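Local coordinates for copper homeostasis operon regulatory protein (Thermus thermophilus, PDB 3AAI), which acts as a homodimeric copper-sensitive transcriptional repressor that probably binds the control region of a copper homeostasis operon, at the interface of chains A and B. Sequence-based numbering; all coordinates share one arbitrary frame. Chains: chain A/B, Copper homeostasis operon regulatory protein.

Contact 1: the interface of chains A and B. Residues chain A 27, 30-31, 34; chain B 17, 20-21, 24, 58.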
# COMPACT_ATOMS: atom_id res chain seq x y z
N LEU A 27 -0.57 20.28 0.46
CA LEU A 27 -1.90 19.87 0.02
C LEU A 27 -2.64 21.02 -0.66
O LEU A 27 -3.33 20.82 -1.66
CB LEU A 27 -2.70 19.35 1.22
CG LEU A 27 -3.88 18.42 0.93
CD1 LEU A 27 -3.45 17.33 -0.06
CD2 LEU A 27 -4.36 17.78 2.25
N ILE A 30 -1.74 21.43 -4.24
CA ILE A 30 -2.38 20.51 -5.17
C ILE A 30 -3.77 21.05 -5.49
O ILE A 30 -4.27 20.93 -6.61
CB ILE A 30 -2.49 19.09 -4.57
CG1 ILE A 30 -1.09 18.59 -4.20
CG2 ILE A 30 -3.15 18.14 -5.57
CD1 ILE A 30 -1.04 17.16 -3.68
N LEU A 31 -4.38 21.66 -4.48
CA LEU A 31 -5.69 22.28 -4.62
C LEU A 31 -5.64 23.40 -5.65
O LEU A 31 -6.54 23.53 -6.47
CB LEU A 31 -6.15 22.84 -3.27
CG LEU A 31 -6.90 21.89 -2.34
CD1 LEU A 31 -7.08 22.55 -0.99
CD2 LEU A 31 -8.25 21.55 -2.97
N LEU A 34 -5.39 22.02 -9.23
CA LEU A 34 -6.68 21.56 -9.74
C LEU A 34 -7.63 22.71 -10.04
O LEU A 34 -8.44 22.61 -10.96
CB LEU A 34 -7.32 20.58 -8.75
CG LEU A 34 -6.63 19.21 -8.72
CD1 LEU A 34 -7.16 18.39 -7.57
CD2 LEU A 34 -6.86 18.51 -10.04
N ARG B 17 -11.45 18.55 -6.19
CA ARG B 17 -11.27 19.75 -5.38
C ARG B 17 -12.02 19.60 -4.05
O ARG B 17 -11.47 19.88 -2.98
CB ARG B 17 -11.81 20.95 -6.17
CG ARG B 17 -11.61 22.33 -5.58
CD ARG B 17 -11.99 23.36 -6.64
NE ARG B 17 -11.89 24.75 -6.19
CZ ARG B 17 -12.11 25.80 -6.99
NH1 ARG B 17 -12.44 25.61 -8.26
NH2 ARG B 17 -12.00 27.03 -6.52
N LEU B 20 -10.31 17.08 -1.80
CA LEU B 20 -9.05 17.58 -1.26
C LEU B 20 -9.34 18.60 -0.17
O LEU B 20 -8.64 18.66 0.85
CB LEU B 20 -8.20 18.24 -2.36
CG LEU B 20 -7.52 17.33 -3.38
CD1 LEU B 20 -6.65 18.18 -4.28
CD2 LEU B 20 -6.68 16.27 -2.68
N LEU B 21 -10.37 19.40 -0.39
CA LEU B 21 -10.76 20.40 0.60
C LEU B 21 -11.10 19.69 1.90
O LEU B 21 -10.74 20.14 2.97
CB LEU B 21 -11.95 21.21 0.10
CG LEU B 21 -11.60 22.29 -0.92
CD1 LEU B 21 -12.86 22.93 -1.47
CD2 LEU B 21 -10.71 23.33 -0.24
N LYS B 24 -7.93 18.37 3.43
CA LYS B 24 -7.23 19.47 4.08
C LYS B 24 -7.93 19.81 5.39
O LYS B 24 -7.28 20.07 6.40
CB LYS B 24 -7.23 20.70 3.17
CG LYS B 24 -6.38 21.86 3.69
CD LYS B 24 -6.27 22.98 2.66
CE LYS B 24 -7.49 23.89 2.67
NZ LYS B 24 -7.54 24.76 3.89
N VAL B 58 -8.54 10.76 -4.87
CA VAL B 58 -8.33 11.84 -5.83
C VAL B 58 -7.33 11.42 -6.89
O VAL B 58 -7.44 11.80 -8.05
CB VAL B 58 -7.82 13.12 -5.12
CG1 VAL B 58 -7.36 14.15 -6.14
CG2 VAL B 58 -8.94 13.71 -4.27
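A:Leu31 and B:Leu20 lie side by side, pointing opposite ways, where helix 10-34 of chain A meets helix 10-33 of chain B. They bury the most surface in the patch, 77 and 67 Å². The CD2 methyl of A:Leu31 presses on CB of B:Leu20 at 3.4 Å, a tight contact at the root of the opposing side chain, and also lies beside the carbonyl oxygen of B:Arg17. The other methyl of A:Leu31, CD1, reaches further along the partner helix and sits 3.8 Å from CD2 of B:Leu21. CD of B:Lys24 lies 3.8 Å from the same methyl, CD1 of A:Leu31. B:Leu21 and B:Lys24 both run across A:Leu31 at about a right angle, each meeting its CD1 branch. With CG opposite the backbone N (chi1 -173°) and the next torsion extended, CD of B:Lys24 comes up beside A:Leu31; the bend at chi3 keeps CE next to it.

B:Leu20 in turn sets its CD1 methyl against two side chains of chain A. CD1 of B:Leu20 meets CD1 of A:Leu34 at 3.3 Å, a snug methyl-to-methyl contact, and CG2 of A:Ile30 at 3.7 Å, the leucine crossing each side chain almost perpendicularly. At the other end of the patch, CD2 of A:Leu27 rests over the backbone of B:Lys24, 3.8 Å from CA. B:Val58, from helix 41-71, stands behind B:Leu20 and barely touches chain A.

Interlocked leucines thus join the first helices of the two subunits, and with the two-fold twin of this patch they help hold the homodimer together within its helical bundle.

Contact 2: the interface of chains A and B. Residues chain A 86, 89-90, 92; chain B 42, 45-46, 49.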
# COMPACT_ATOMS: atom_id res chain seq x y z
N GLU A 86 -5.30 -2.47 19.75
CA GLU A 86 -5.50 -1.10 19.30
C GLU A 86 -4.54 -0.74 18.17
O GLU A 86 -4.95 -0.20 17.14
CB GLU A 86 -5.32 -0.14 20.48
N GLU A 89 -5.27 -2.25 14.99
CA GLU A 89 -6.49 -1.59 14.56
C GLU A 89 -6.13 -0.29 13.84
O GLU A 89 -6.72 0.07 12.82
CB GLU A 89 -7.37 -1.30 15.77
CG GLU A 89 -8.77 -0.85 15.44
CD GLU A 89 -9.63 -0.74 16.68
OE1 GLU A 89 -9.79 -1.77 17.38
OE2 GLU A 89 -10.14 0.36 16.96
N ALA A 90 -5.14 0.42 14.38
CA ALA A 90 -4.69 1.68 13.80
C ALA A 90 -3.94 1.37 12.51
O ALA A 90 -4.20 1.96 11.47
CB ALA A 90 -3.78 2.42 14.77
N LYS A 92 -4.35 -1.01 10.93
CA LYS A 92 -5.43 -1.57 10.13
C LYS A 92 -5.00 -2.81 9.36
O LYS A 92 -5.56 -3.89 9.64
CB LYS A 92 -5.96 -0.50 9.17
CG LYS A 92 -6.40 0.78 9.88
CD LYS A 92 -6.97 1.82 8.93
CE LYS A 92 -7.40 3.06 9.69
NZ LYS A 92 -8.03 4.09 8.81
N VAL B 42 -2.44 6.04 18.60
CA VAL B 42 -3.31 5.32 17.68
C VAL B 42 -4.31 6.21 16.94
O VAL B 42 -4.63 5.96 15.77
CB VAL B 42 -4.10 4.21 18.43
CG1 VAL B 42 -5.17 3.62 17.53
CG2 VAL B 42 -3.14 3.13 18.89
N LEU B 45 -2.43 7.98 14.16
CA LEU B 45 -2.17 7.03 13.09
C LEU B 45 -3.43 6.72 12.28
O LEU B 45 -3.38 6.61 11.06
CB LEU B 45 -1.59 5.73 13.65
CG LEU B 45 -0.25 5.85 14.39
CD1 LEU B 45 0.22 4.48 14.85
CD2 LEU B 45 0.79 6.49 13.47
N LYS B 46 -4.55 6.58 12.97
CA LYS B 46 -5.81 6.28 12.30
C LYS B 46 -6.28 7.42 11.42
O LYS B 46 -6.70 7.22 10.28
CB LYS B 46 -6.90 5.96 13.33
CG LYS B 46 -6.79 4.61 14.00
CD LYS B 46 -8.00 4.37 14.89
CE LYS B 46 -7.99 2.96 15.45
NZ LYS B 46 -9.24 2.68 16.23
N LYS B 49 -4.19 7.84 8.40
CA LYS B 49 -4.57 6.83 7.42
C LYS B 49 -5.80 7.29 6.65
O LYS B 49 -5.95 6.99 5.46
CB LYS B 49 -4.87 5.50 8.10
CG LYS B 49 -3.64 4.79 8.66
CD LYS B 49 -2.65 4.45 7.56
CE LYS B 49 -1.38 3.84 8.13
NZ LYS B 49 -0.32 3.73 7.09
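B:Lys46 stretches along A:Ala90 to reach A:Glu89, burying 72 Å² against the C-terminal helix 80-91 of chain A. Its first torsion sets CG opposite the carbonyl carbon (chi1 -74°), and beyond CG the chain is fully extended. CG of B:Lys46 packs on CA of A:Ala90 at 3.6 Å, while its terminal amine, NZ, makes a salt bridge and hydrogen bond to the carboxylate OE2 of A:Glu89 at 2.6 Å. The lysine approaches this oxygen from its anti side, 20° out of the carboxylate plane. A:Glu89 comes to meet it with CG anti to the backbone N (chi1 -169°), and the two long side chains cross obliquely, CG of A:Glu89 lying 3.9 Å from CE of B:Lys46.

A:Ala90 hides 61 Å², much for so small a residue. The CB methyl of A:Ala90 meets CG1 of B:Val42 at 3.3 Å, a tight fit, consistent with a close approach of the two helices at this small residue; the same valine methyl also faces the carbonyl oxygen of A:Glu86. Beyond the helix end, A:Lys92 extends past B:Lys49 in the opposite direction, its NZ 3.5 Å from CB of that residue rather than beside its terminal nitrogen.

B:Val42, CB of B:Leu45 and the stem of B:Lys46 make a largely apolar seat for A:Ala90, bordered by the salt bridge. It docks the C-terminal helix of one subunit onto helix 41-71 of the other, which should add to the hold between the two subunits of the homodimer.

Contact 1 and contact 2 lie about 23 Å apart, measured between the centres of their C-alpha atoms. They have no residue in common, but helix 41-71 of chain B links them: its first turns form the chain B side of contact 2, and further along it B:Val58 borders contact 1. Chain A uses its first helix in one and its last in the other, so the subunits are joined through both ends of the fold. The two-fold axis repeats each patch with the chains exchanged, spreading the hold over several places. The deposited assembly holds four copies; these contacts concern the A-B pair, which fits the homodimer.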